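Local coordinates for protein formiminoglutamase (Trypanosoma cruzi, PDB 4MYK) that hydrolyses N-formimino-L-glutamate to L-glutamate and formamide as an arginase-like manganese metalloenzyme, at residues Ile35-Asp40 and Glu96-Leu101; Lys100-Val105 and Gly129-Arg134; Asp123-Asn128 and Met276-Glu281; Val140-Val145 and Lys178-Phe183. The protein carries 1 engineered substitution. One frame throughout, in Å; residues are numbered along the deposited sequence.

Interaction 1: Ile35-Asp40 and Glu96-Leu101; sequences IGFPYD and EAHEKL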
# COMPACT_ATOMS: atom_id res chain seq x y z
N ILE A 35 6.77 -28.57 -5.27
CA ILE A 35 6.80 -28.94 -6.68
C ILE A 35 6.65 -27.67 -7.51
O ILE A 35 5.75 -26.89 -7.28
CB ILE A 35 5.63 -29.92 -7.02
CG1 ILE A 35 5.76 -31.22 -6.22
CG2 ILE A 35 5.59 -30.21 -8.52
CD1 ILE A 35 4.44 -31.96 -5.99
N GLY A 36 7.55 -27.47 -8.46
CA GLY A 36 7.49 -26.29 -9.29
C GLY A 36 6.74 -26.54 -10.58
O GLY A 36 6.87 -27.60 -11.19
N PHE A 37 5.94 -25.56 -10.99
CA PHE A 37 5.26 -25.61 -12.28
C PHE A 37 5.50 -24.33 -13.09
O PHE A 37 4.66 -23.42 -13.12
CB PHE A 37 3.76 -25.91 -12.11
CG PHE A 37 3.10 -26.44 -13.35
CD1 PHE A 37 3.50 -27.66 -13.90
CD2 PHE A 37 2.09 -25.74 -13.98
CE1 PHE A 37 2.91 -28.15 -15.04
CE2 PHE A 37 1.49 -26.22 -15.11
CZ PHE A 37 1.90 -27.43 -15.65
N PRO A 38 6.66 -24.27 -13.78
CA PRO A 38 7.12 -23.09 -14.51
C PRO A 38 6.41 -22.91 -15.86
O PRO A 38 7.07 -23.00 -16.90
CB PRO A 38 8.61 -23.37 -14.73
CG PRO A 38 8.86 -24.80 -14.27
CD PRO A 38 7.53 -25.43 -14.03
N TYR A 39 5.10 -22.67 -15.85
CA TYR A 39 4.35 -22.44 -17.08
C TYR A 39 3.43 -21.24 -16.94
O TYR A 39 2.84 -21.01 -15.89
CB TYR A 39 3.56 -23.70 -17.48
CG TYR A 39 4.47 -24.88 -17.73
CD1 TYR A 39 5.00 -25.11 -18.99
CD2 TYR A 39 4.82 -25.74 -16.70
CE1 TYR A 39 5.86 -26.19 -19.21
CE2 TYR A 39 5.67 -26.82 -16.90
CZ TYR A 39 6.18 -27.04 -18.16
OH TYR A 39 7.03 -28.11 -18.36
N ASP A 40 3.30 -20.49 -18.02
CA ASP A 40 2.60 -19.21 -18.02
C ASP A 40 1.10 -19.31 -17.84
O ASP A 40 0.49 -18.48 -17.19
CB ASP A 40 2.85 -18.48 -19.35
CG ASP A 40 4.03 -17.53 -19.30
OD1 ASP A 40 4.20 -16.76 -20.27
OD2 ASP A 40 4.78 -17.53 -18.30
N GLU A 96 1.11 -32.69 -21.47
CA GLU A 96 1.92 -33.69 -20.80
C GLU A 96 2.43 -33.15 -19.46
O GLU A 96 2.47 -33.88 -18.47
CB GLU A 96 3.08 -34.12 -21.69
CG GLU A 96 3.98 -35.17 -21.07
CD GLU A 96 5.13 -35.52 -21.99
OE1 GLU A 96 5.36 -34.77 -22.96
OE2 GLU A 96 5.80 -36.55 -21.74
N ALA A 97 2.81 -31.88 -19.43
CA ALA A 97 3.23 -31.24 -18.19
C ALA A 97 2.09 -31.25 -17.18
O ALA A 97 2.31 -31.39 -15.98
CB ALA A 97 3.68 -29.81 -18.45
N HIS A 98 0.87 -31.13 -17.67
CA HIS A 98 -0.31 -31.23 -16.82
C HIS A 98 -0.46 -32.62 -16.25
O HIS A 98 -0.84 -32.80 -15.10
CB HIS A 98 -1.55 -30.88 -17.63
CG HIS A 98 -1.76 -29.42 -17.78
ND1 HIS A 98 -2.81 -28.76 -17.18
CD2 HIS A 98 -1.04 -28.47 -18.42
CE1 HIS A 98 -2.74 -27.47 -17.47
NE2 HIS A 98 -1.67 -27.27 -18.21
N GLU A 99 -0.18 -33.62 -17.08
CA GLU A 99 -0.31 -35.00 -16.67
C GLU A 99 0.73 -35.35 -15.63
O GLU A 99 0.42 -35.99 -14.63
CB GLU A 99 -0.15 -35.93 -17.87
CG GLU A 99 -1.22 -35.75 -18.94
CD GLU A 99 -1.06 -36.78 -20.03
OE1 GLU A 99 -0.79 -37.95 -19.68
OE2 GLU A 99 -1.20 -36.42 -21.22
N LYS A 100 1.97 -34.93 -15.86
CA LYS A 100 3.05 -35.24 -14.94
C LYS A 100 2.89 -34.50 -13.62
O LYS A 100 3.30 -34.99 -12.57
CB LYS A 100 4.40 -34.88 -15.56
CG LYS A 100 4.66 -35.51 -16.89
CD LYS A 100 6.05 -35.14 -17.33
CE LYS A 100 7.00 -35.29 -16.16
NZ LYS A 100 8.43 -35.41 -16.61
N LEU A 101 2.31 -33.30 -13.68
CA LEU A 101 1.98 -32.52 -12.48
C LEU A 101 0.94 -33.25 -11.63
O LEU A 101 1.17 -33.53 -10.47
CB LEU A 101 1.49 -31.11 -12.85
CG LEU A 101 0.91 -30.29 -11.69
CD1 LEU A 101 1.92 -30.20 -10.54
CD2 LEU A 101 0.46 -28.91 -12.13

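Interaction 2: Lys100-Val105 and Gly129-Arg134; sequences KLESKV and GRAMLR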
# COMPACT_ATOMS: atom_id res chain seq x y z
N LYS A 100 1.97 -34.93 -15.86
CA LYS A 100 3.05 -35.24 -14.94
C LYS A 100 2.89 -34.50 -13.62
O LYS A 100 3.30 -34.99 -12.57
CB LYS A 100 4.40 -34.88 -15.56
CG LYS A 100 4.66 -35.51 -16.89
CD LYS A 100 6.05 -35.14 -17.33
CE LYS A 100 7.00 -35.29 -16.16
NZ LYS A 100 8.43 -35.41 -16.61
N LEU A 101 2.31 -33.30 -13.68
CA LEU A 101 1.98 -32.52 -12.48
C LEU A 101 0.94 -33.25 -11.63
O LEU A 101 1.17 -33.53 -10.47
CB LEU A 101 1.49 -31.11 -12.85
CG LEU A 101 0.91 -30.29 -11.69
CD1 LEU A 101 1.92 -30.20 -10.54
CD2 LEU A 101 0.46 -28.91 -12.13
N GLU A 102 -0.21 -33.57 -12.22
CA GLU A 102 -1.23 -34.32 -11.49
C GLU A 102 -0.68 -35.63 -10.91
O GLU A 102 -0.93 -35.97 -9.75
CB GLU A 102 -2.43 -34.62 -12.41
CG GLU A 102 -3.54 -35.43 -11.74
CD GLU A 102 -4.60 -35.91 -12.73
OE1 GLU A 102 -4.78 -35.25 -13.79
OE2 GLU A 102 -5.26 -36.94 -12.46
N SER A 103 0.06 -36.37 -11.71
CA SER A 103 0.52 -37.68 -11.31
C SER A 103 1.43 -37.55 -10.09
O SER A 103 1.40 -38.37 -9.18
CB SER A 103 1.24 -38.35 -12.47
OG SER A 103 1.59 -39.68 -12.16
N LYS A 104 2.24 -36.49 -10.09
CA LYS A 104 3.21 -36.23 -9.03
C LYS A 104 2.55 -35.81 -7.72
O LYS A 104 2.88 -36.31 -6.67
CB LYS A 104 4.19 -35.15 -9.47
CG LYS A 104 5.21 -34.76 -8.41
CD LYS A 104 5.98 -35.96 -7.94
CE LYS A 104 7.22 -35.54 -7.19
NZ LYS A 104 8.17 -36.67 -7.06
N VAL A 105 1.62 -34.87 -7.80
CA VAL A 105 0.88 -34.44 -6.63
C VAL A 105 0.14 -35.62 -6.00
O VAL A 105 0.11 -35.77 -4.78
CB VAL A 105 -0.12 -33.31 -6.97
CG1 VAL A 105 -1.01 -32.98 -5.77
CG2 VAL A 105 0.63 -32.08 -7.45
N GLY A 129 -6.24 -30.38 -8.64
CA GLY A 129 -7.54 -30.81 -8.16
C GLY A 129 -7.88 -32.25 -8.52
O GLY A 129 -8.45 -32.97 -7.70
N ARG A 130 -7.54 -32.66 -9.73
CA ARG A 130 -7.78 -34.05 -10.15
C ARG A 130 -6.95 -35.03 -9.32
O ARG A 130 -7.43 -36.11 -8.96
CB ARG A 130 -7.51 -34.22 -11.64
CG ARG A 130 -8.59 -33.61 -12.52
CD ARG A 130 -8.42 -33.98 -13.98
NE ARG A 130 -7.16 -33.48 -14.54
CZ ARG A 130 -7.02 -32.28 -15.09
NH1 ARG A 130 -8.05 -31.45 -15.13
NH2 ARG A 130 -5.84 -31.91 -15.59
N ALA A 131 -5.71 -34.65 -9.03
CA ALA A 131 -4.88 -35.39 -8.06
C ALA A 131 -5.62 -35.59 -6.73
O ALA A 131 -5.51 -36.65 -6.11
CB ALA A 131 -3.54 -34.68 -7.84
N MET A 132 -6.37 -34.57 -6.31
CA MET A 132 -7.17 -34.63 -5.08
C MET A 132 -8.37 -35.55 -5.24
O MET A 132 -8.66 -36.35 -4.35
CB MET A 132 -7.66 -33.24 -4.66
CG MET A 132 -6.61 -32.32 -4.06
SD MET A 132 -6.03 -32.75 -2.40
CE MET A 132 -7.53 -32.52 -1.42
N LEU A 133 -9.07 -35.43 -6.36
CA LEU A 133 -10.25 -36.24 -6.64
C LEU A 133 -9.92 -37.72 -6.79
O LEU A 133 -10.80 -38.57 -6.65
CB LEU A 133 -10.98 -35.74 -7.89
CG LEU A 133 -11.52 -34.31 -7.88
CD1 LEU A 133 -12.17 -33.98 -9.23
CD2 LEU A 133 -12.50 -34.10 -6.74
N ARG A 134 -8.66 -38.02 -7.09
CA ARG A 134 -8.21 -39.40 -7.17
C ARG A 134 -7.86 -39.88 -5.78
O ARG A 134 -8.18 -41.00 -5.39
CB ARG A 134 -6.98 -39.55 -8.06
CG ARG A 134 -7.24 -39.48 -9.56
CD ARG A 134 -5.91 -39.44 -10.31
NE ARG A 134 -5.08 -40.59 -9.94
CZ ARG A 134 -3.76 -40.66 -10.11
NH1 ARG A 134 -3.09 -39.65 -10.64
NH2 ARG A 134 -3.11 -41.75 -9.73
O HOH W 1 -3.62 -33.65 -16.13

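Interaction 3: Asp123-Asn128 and Met276-Glu281; sequences DQSAPN and MMDMSE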
# COMPACT_ATOMS: atom_id res chain seq x y z
N ASP A 123 -3.64 -22.35 -14.32
CA ASP A 123 -4.05 -23.59 -14.98
C ASP A 123 -3.54 -24.87 -14.29
O ASP A 123 -4.12 -25.94 -14.45
CB ASP A 123 -3.66 -23.56 -16.46
CG ASP A 123 -4.50 -22.57 -17.26
OD1 ASP A 123 -4.34 -22.50 -18.50
OD2 ASP A 123 -5.34 -21.85 -16.66
N GLN A 124 -2.48 -24.73 -13.51
CA GLN A 124 -1.94 -25.81 -12.71
C GLN A 124 -2.98 -26.39 -11.75
O GLN A 124 -2.87 -27.54 -11.32
CB GLN A 124 -0.72 -25.32 -11.91
CG GLN A 124 -1.08 -24.40 -10.73
CD GLN A 124 0.14 -23.97 -9.94
OE1 GLN A 124 1.26 -24.36 -10.25
NE2 GLN A 124 -0.07 -23.14 -8.93
N SER A 125 -3.99 -25.59 -11.41
CA SER A 125 -4.96 -25.97 -10.40
C SER A 125 -5.85 -27.12 -10.85
O SER A 125 -6.34 -27.88 -10.03
CB SER A 125 -5.83 -24.78 -10.02
OG SER A 125 -5.02 -23.65 -9.72
N ALA A 126 -6.05 -27.23 -12.16
CA ALA A 126 -6.85 -28.33 -12.70
C ALA A 126 -6.20 -29.69 -12.42
O ALA A 126 -6.81 -30.55 -11.79
CB ALA A 126 -7.13 -28.12 -14.18
N PRO A 127 -4.94 -29.88 -12.86
CA PRO A 127 -4.20 -31.10 -12.54
C PRO A 127 -4.18 -31.38 -11.04
O PRO A 127 -4.42 -32.51 -10.61
CB PRO A 127 -2.78 -30.78 -13.01
CG PRO A 127 -2.94 -29.76 -14.06
CD PRO A 127 -4.14 -28.95 -13.69
N ASN A 128 -3.89 -30.35 -10.27
CA ASN A 128 -3.83 -30.43 -8.81
C ASN A 128 -5.12 -30.92 -8.18
O ASN A 128 -5.11 -31.77 -7.29
CB ASN A 128 -3.45 -29.06 -8.23
CG ASN A 128 -2.02 -28.69 -8.51
OD1 ASN A 128 -1.21 -29.53 -8.89
ND2 ASN A 128 -1.68 -27.43 -8.29
N MET A 276 -3.62 -30.16 0.61
CA MET A 276 -2.60 -29.65 -0.29
C MET A 276 -2.85 -28.18 -0.54
O MET A 276 -3.88 -27.64 -0.17
CB MET A 276 -2.56 -30.42 -1.62
CG MET A 276 -3.55 -29.95 -2.67
SD MET A 276 -3.21 -30.55 -4.36
CE MET A 276 -1.90 -29.43 -4.86
N MET A 277 -1.88 -27.55 -1.18
CA MET A 277 -1.92 -26.13 -1.43
C MET A 277 -1.21 -25.84 -2.74
O MET A 277 -0.21 -26.48 -3.05
CB MET A 277 -1.21 -25.37 -0.30
CG MET A 277 -0.86 -23.95 -0.66
SD MET A 277 -0.48 -22.89 0.72
CE MET A 277 -0.62 -21.29 -0.08
N ASP A 278 -1.75 -24.91 -3.51
CA ASP A 278 -0.99 -24.37 -4.63
C ASP A 278 -1.04 -22.84 -4.60
O ASP A 278 -1.87 -22.26 -3.91
CB ASP A 278 -1.37 -24.99 -5.99
CG ASP A 278 -2.62 -24.38 -6.63
OD1 ASP A 278 -3.27 -23.51 -6.03
OD2 ASP A 278 -2.97 -24.80 -7.76
N MET A 279 -0.11 -22.22 -5.31
CA MET A 279 0.06 -20.77 -5.27
C MET A 279 0.31 -20.36 -6.69
O MET A 279 1.29 -20.79 -7.30
CB MET A 279 1.26 -20.40 -4.40
CG MET A 279 1.44 -18.91 -4.17
SD MET A 279 2.84 -18.56 -3.06
CE MET A 279 2.29 -19.39 -1.56
N SER A 280 -0.57 -19.52 -7.23
CA SER A 280 -0.58 -19.22 -8.66
C SER A 280 -0.33 -17.76 -8.97
O SER A 280 -0.61 -16.90 -8.15
CB SER A 280 -1.93 -19.61 -9.27
OG SER A 280 -2.03 -21.00 -9.46
N GLU A 281 0.21 -17.51 -10.17
CA GLU A 281 0.25 -16.19 -10.80
C GLU A 281 1.44 -15.28 -10.41
O GLU A 281 1.49 -14.12 -10.81
CB GLU A 281 -1.10 -15.46 -10.66
CG GLU A 281 -2.26 -16.17 -11.39
CD GLU A 281 -2.07 -16.16 -12.89
OE1 GLU A 281 -1.41 -15.23 -13.39
OE2 GLU A 281 -2.58 -17.08 -13.58

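Interaction 4: Val140-Val145 and Lys178-Phe183; sequences VGVINV and KRFVEF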
# COMPACT_ATOMS: atom_id res chain seq x y z
N VAL A 140 -13.75 -34.58 -1.62
CA VAL A 140 -12.82 -33.47 -1.73
C VAL A 140 -13.54 -32.12 -1.63
O VAL A 140 -14.63 -31.94 -2.17
CB VAL A 140 -12.03 -33.52 -3.05
CG1 VAL A 140 -11.14 -32.29 -3.20
CG2 VAL A 140 -11.22 -34.80 -3.13
N GLY A 141 -12.91 -31.19 -0.91
CA GLY A 141 -13.33 -29.80 -0.90
C GLY A 141 -12.29 -28.92 -1.58
O GLY A 141 -11.11 -29.24 -1.61
N VAL A 142 -12.74 -27.80 -2.14
CA VAL A 142 -11.84 -26.90 -2.86
C VAL A 142 -12.15 -25.42 -2.58
O VAL A 142 -13.31 -25.00 -2.65
CB VAL A 142 -11.88 -27.15 -4.40
CG1 VAL A 142 -10.94 -26.17 -5.16
CG2 VAL A 142 -11.52 -28.60 -4.72
N ILE A 143 -11.12 -24.65 -2.25
CA ILE A 143 -11.26 -23.20 -2.16
C ILE A 143 -10.32 -22.46 -3.13
O ILE A 143 -9.11 -22.70 -3.15
CB ILE A 143 -11.11 -22.67 -0.70
CG1 ILE A 143 -11.17 -21.13 -0.68
CG2 ILE A 143 -9.83 -23.19 -0.04
CD1 ILE A 143 -11.20 -20.55 0.73
N ASN A 144 -10.91 -21.60 -3.95
CA ASN A 144 -10.15 -20.74 -4.86
C ASN A 144 -10.09 -19.31 -4.30
O ASN A 144 -11.08 -18.56 -4.36
CB ASN A 144 -10.78 -20.77 -6.28
CG ASN A 144 -10.01 -19.92 -7.30
OD1 ASN A 144 -8.80 -19.72 -7.20
ND2 ASN A 144 -10.72 -19.41 -8.29
N VAL A 145 -8.93 -18.97 -3.73
CA VAL A 145 -8.61 -17.60 -3.34
C VAL A 145 -8.12 -16.86 -4.59
O VAL A 145 -7.03 -17.15 -5.11
CB VAL A 145 -7.50 -17.54 -2.26
CG1 VAL A 145 -7.23 -16.08 -1.83
CG2 VAL A 145 -7.88 -18.41 -1.06
N LYS A 178 -21.20 -28.10 -3.67
CA LYS A 178 -21.51 -27.53 -2.37
C LYS A 178 -20.24 -27.36 -1.56
O LYS A 178 -20.24 -26.71 -0.52
CB LYS A 178 -22.47 -28.43 -1.59
CG LYS A 178 -23.70 -28.86 -2.33
CD LYS A 178 -24.58 -29.74 -1.43
CE LYS A 178 -25.21 -30.89 -2.21
NZ LYS A 178 -25.99 -31.83 -1.36
N ARG A 179 -19.16 -27.97 -2.03
CA ARG A 179 -17.88 -27.90 -1.31
C ARG A 179 -16.83 -27.07 -2.05
O ARG A 179 -15.64 -27.22 -1.84
CB ARG A 179 -17.38 -29.30 -0.97
CG ARG A 179 -18.26 -29.97 0.08
CD ARG A 179 -17.91 -31.42 0.28
NE ARG A 179 -16.55 -31.59 0.78
CZ ARG A 179 -16.02 -32.77 1.08
NH1 ARG A 179 -16.75 -33.87 0.94
NH2 ARG A 179 -14.78 -32.85 1.53
N PHE A 180 -17.32 -26.16 -2.89
CA PHE A 180 -16.46 -25.24 -3.62
C PHE A 180 -16.70 -23.79 -3.24
O PHE A 180 -17.82 -23.29 -3.29
CB PHE A 180 -16.60 -25.45 -5.13
CG PHE A 180 -15.82 -24.46 -5.94
CD1 PHE A 180 -14.45 -24.42 -5.89
CD2 PHE A 180 -16.47 -23.56 -6.77
CE1 PHE A 180 -13.73 -23.50 -6.63
CE2 PHE A 180 -15.76 -22.64 -7.52
CZ PHE A 180 -14.39 -22.62 -7.45
N VAL A 181 -15.63 -23.10 -2.86
CA VAL A 181 -15.73 -21.70 -2.50
C VAL A 181 -14.80 -20.82 -3.35
O VAL A 181 -13.62 -21.13 -3.52
CB VAL A 181 -15.44 -21.47 -1.00
CG1 VAL A 181 -15.48 -19.99 -0.67
CG2 VAL A 181 -16.43 -22.25 -0.15
N GLU A 182 -15.37 -19.76 -3.90
CA GLU A 182 -14.60 -18.69 -4.53
C GLU A 182 -14.38 -17.66 -3.44
O GLU A 182 -15.34 -17.11 -2.90
CB GLU A 182 -15.39 -18.06 -5.67
CG GLU A 182 -15.73 -19.02 -6.81
CD GLU A 182 -14.60 -19.17 -7.83
OE1 GLU A 182 -13.44 -18.91 -7.49
OE2 GLU A 182 -14.89 -19.56 -8.98
N PHE A 183 -13.13 -17.42 -3.10
CA PHE A 183 -12.80 -16.60 -1.94
C PHE A 183 -12.10 -15.31 -2.32
O PHE A 183 -11.07 -15.33 -2.99
CB PHE A 183 -11.92 -17.40 -0.98
CG PHE A 183 -11.84 -16.80 0.38
CD1 PHE A 183 -10.87 -15.85 0.68
CD2 PHE A 183 -12.74 -17.18 1.36
CE1 PHE A 183 -10.80 -15.29 1.94
CE2 PHE A 183 -12.67 -16.62 2.63
CZ PHE A 183 -11.70 -15.68 2.92

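Interaction 1: Ile35-Asp40 and Glu96-Leu101
F37 lays one face of its ring against the CD2 methyl of L101, a CH-pi contact with CD2 3.7 Å from the ring centroid and only 9° off the normal. The opposite face is taken by CD2 of Y39, two residues on, so the phenyl is sandwiched between a helix leucine and a tyrosine of its own segment. F37 carries CG anti to the backbone N (chi1 -160°). The ring edge points at the face of the H98 imidazole in a T-shaped pair, centroids 5.7 Å apart, and F37 CE1 comes 3.4 Å from the carbonyl oxygen A97 O. The methyl A97 CB sits 3.7 Å from CZ of Y39, whose hydroxyl is hydrogen-bonded to the backbone carbonyl of I89. Toward the N-terminal side of the strand, CG2 of I35 meets CD1 of L101 at 4.2 Å. The helix axis runs antiparallel to the strand at 164°, and helix 94-110, which connects strands 83-88 and 114-119, passes over strand 32-37, which lies between them in the sheet. No hydrogen bond links the two segments, so shape and apolar burial, rather than polar pairing, hold the helix on the strand.

Interaction 2: Lys100-Val105 and Gly129-Arg134
E102 reaches from helix 94-110 to two arginines of helix 125-135, forming a salt-bridge network. Its chain is extended beyond CG, and OE1 accepts the N-H of R130 NE at 3.1 Å in a fairly straight bond (162°). OE1 lies near the guanidinium plane, yet the donor approaches from above the carboxylate plane, the two flat groups being turned 64° against each other. A water donates to OE1 and accepts from NH2 of R130 at 2.9 Å, bridging the pair a second time. The other oxygen, OE2, makes a long salt bridge to NH1 of R134 at 3.9 Å and also touches CD of R134. One carboxylate thus engages positive groups one helical turn apart, which would probably favour its ionised form.

Van der Waals packing accompanies the charges: A131 CB meets CG1 of V105 at 3.7 Å and also lies 3.5 Å from the backbone oxygen E102 O. Consistent with the small A131 at the crossing, the axes of the two segments approach to 8.2 Å, and the closest pair of CA atoms, those of E102 and A131, are 5.1 Å apart.

The helices run in broadly the same direction, crossing at -41°. R134 also makes a cation-pi contact with F106. On the sheet side, V105 rests on I35 of strand 32-37 and on M276 of strand 274-280, so the pair lies side by side over the parallel sheet.

Interaction 3: Asp123-Asn128 and Met276-Glu281
Segment 123-128 passes from a 3-10 turn into helix 125-135 over strand 274-280, bringing the CA atoms of S125 and D278 to 7.2 Å. D278 is the main polar partner of the first helical turn. Its OD2 accepts from ND2 of N128 at 3.0 Å, on the anti side and 18° out of the carboxylate plane, while lying nearly in the amide plane of N128. S125 OG is 3.1 Å from the same OD2, but this hydroxyl also reaches the backbone oxygen of N122, its stronger partner. The other oxygen, OD1, is held by S234 OG on the adjacent strand, so both ends of this buried carboxylate are engaged. In this arginase-type alpha/beta fold, strand 114-119 leads through N122, a manganese ligand, into the helix, and the turn therefore borders the metal site at the C-terminal ends of the strands. Q124 has CG in the crowded position between N and carbonyl carbon (chi1 73°); beyond it the extended chain carries the amide toward S280. There NE2 makes weak hydrogen bonds to S280 OG, at 2.9 Å, and to the backbone M279 O. At the other end the M276 CE methyl packs across N128, 3.7 Å from CG, and M276 SD lies 3.7 Å from the backbone oxygen N128 O.

Interaction 4: Val140-Val145 and Lys178-Phe183
N144 and E182, paired neighbours on adjacent parallel strands, are joined through their side chains: N144 ND2 donates to the syn lone pair of E182 OE1 at 2.9 Å, with the oxygen tilted 28° from the amide plane. E182 bends at chi2 (-84°), swinging its CD back toward N144, and the same ND2 makes a weak hydrogen bond to D146 OD2. On this face, CD1 of the F180 ring lies 4.0 Å from CG1 of V142, and CE1 touches N144 CB. On the other face, I143 and F183 lie side by side, CD1 of I143 3.7 Å from CB of F183, with V181 and V145 beside them. Backbone bonds set this register: V142 N to R179 O, V181 N to V142 O, N144 N to V181 O and F183 N to N144 O, the last at 2.7 Å. At the strand starts the R179 guanidinium lays a face over V140 O, offset toward its rim, while NH1 forms a salt bridge with D139. Helix 216-227 packs on I143 and F183. D146, just past the first strand, binds both manganese ions. N144 is thus a second-shell residue of the binuclear site, and E182 stands behind it, probably helping to position its amide, in the arginase/deacetylase fold.

Overall arrangement
From the N terminus, strand 32-37 leads off, and interaction 1 closes the first loop when helix 94-110 returns over it. The same helix continues into interaction 2, sharing K100 and L101, and meets helix 125-135 after strand 114-119. The start of helix 125-135 opens interaction 3, which closes only at strand 274-280; interactions 2 and 3 therefore cross. Interactions 1 and 3 thus seat helices 94-110 and 125-135 on strands 32-37 and 274-280. Interaction 4 falls wholly within the long excursion of interaction 3, pairing strands 141-145 and 180-185 in the other half of the sheet. Interactions 1, 2 and 3 adjoin through L101, V105 and N128, whereas M132 and L133 touch V140 to connect interactions 2 and 4.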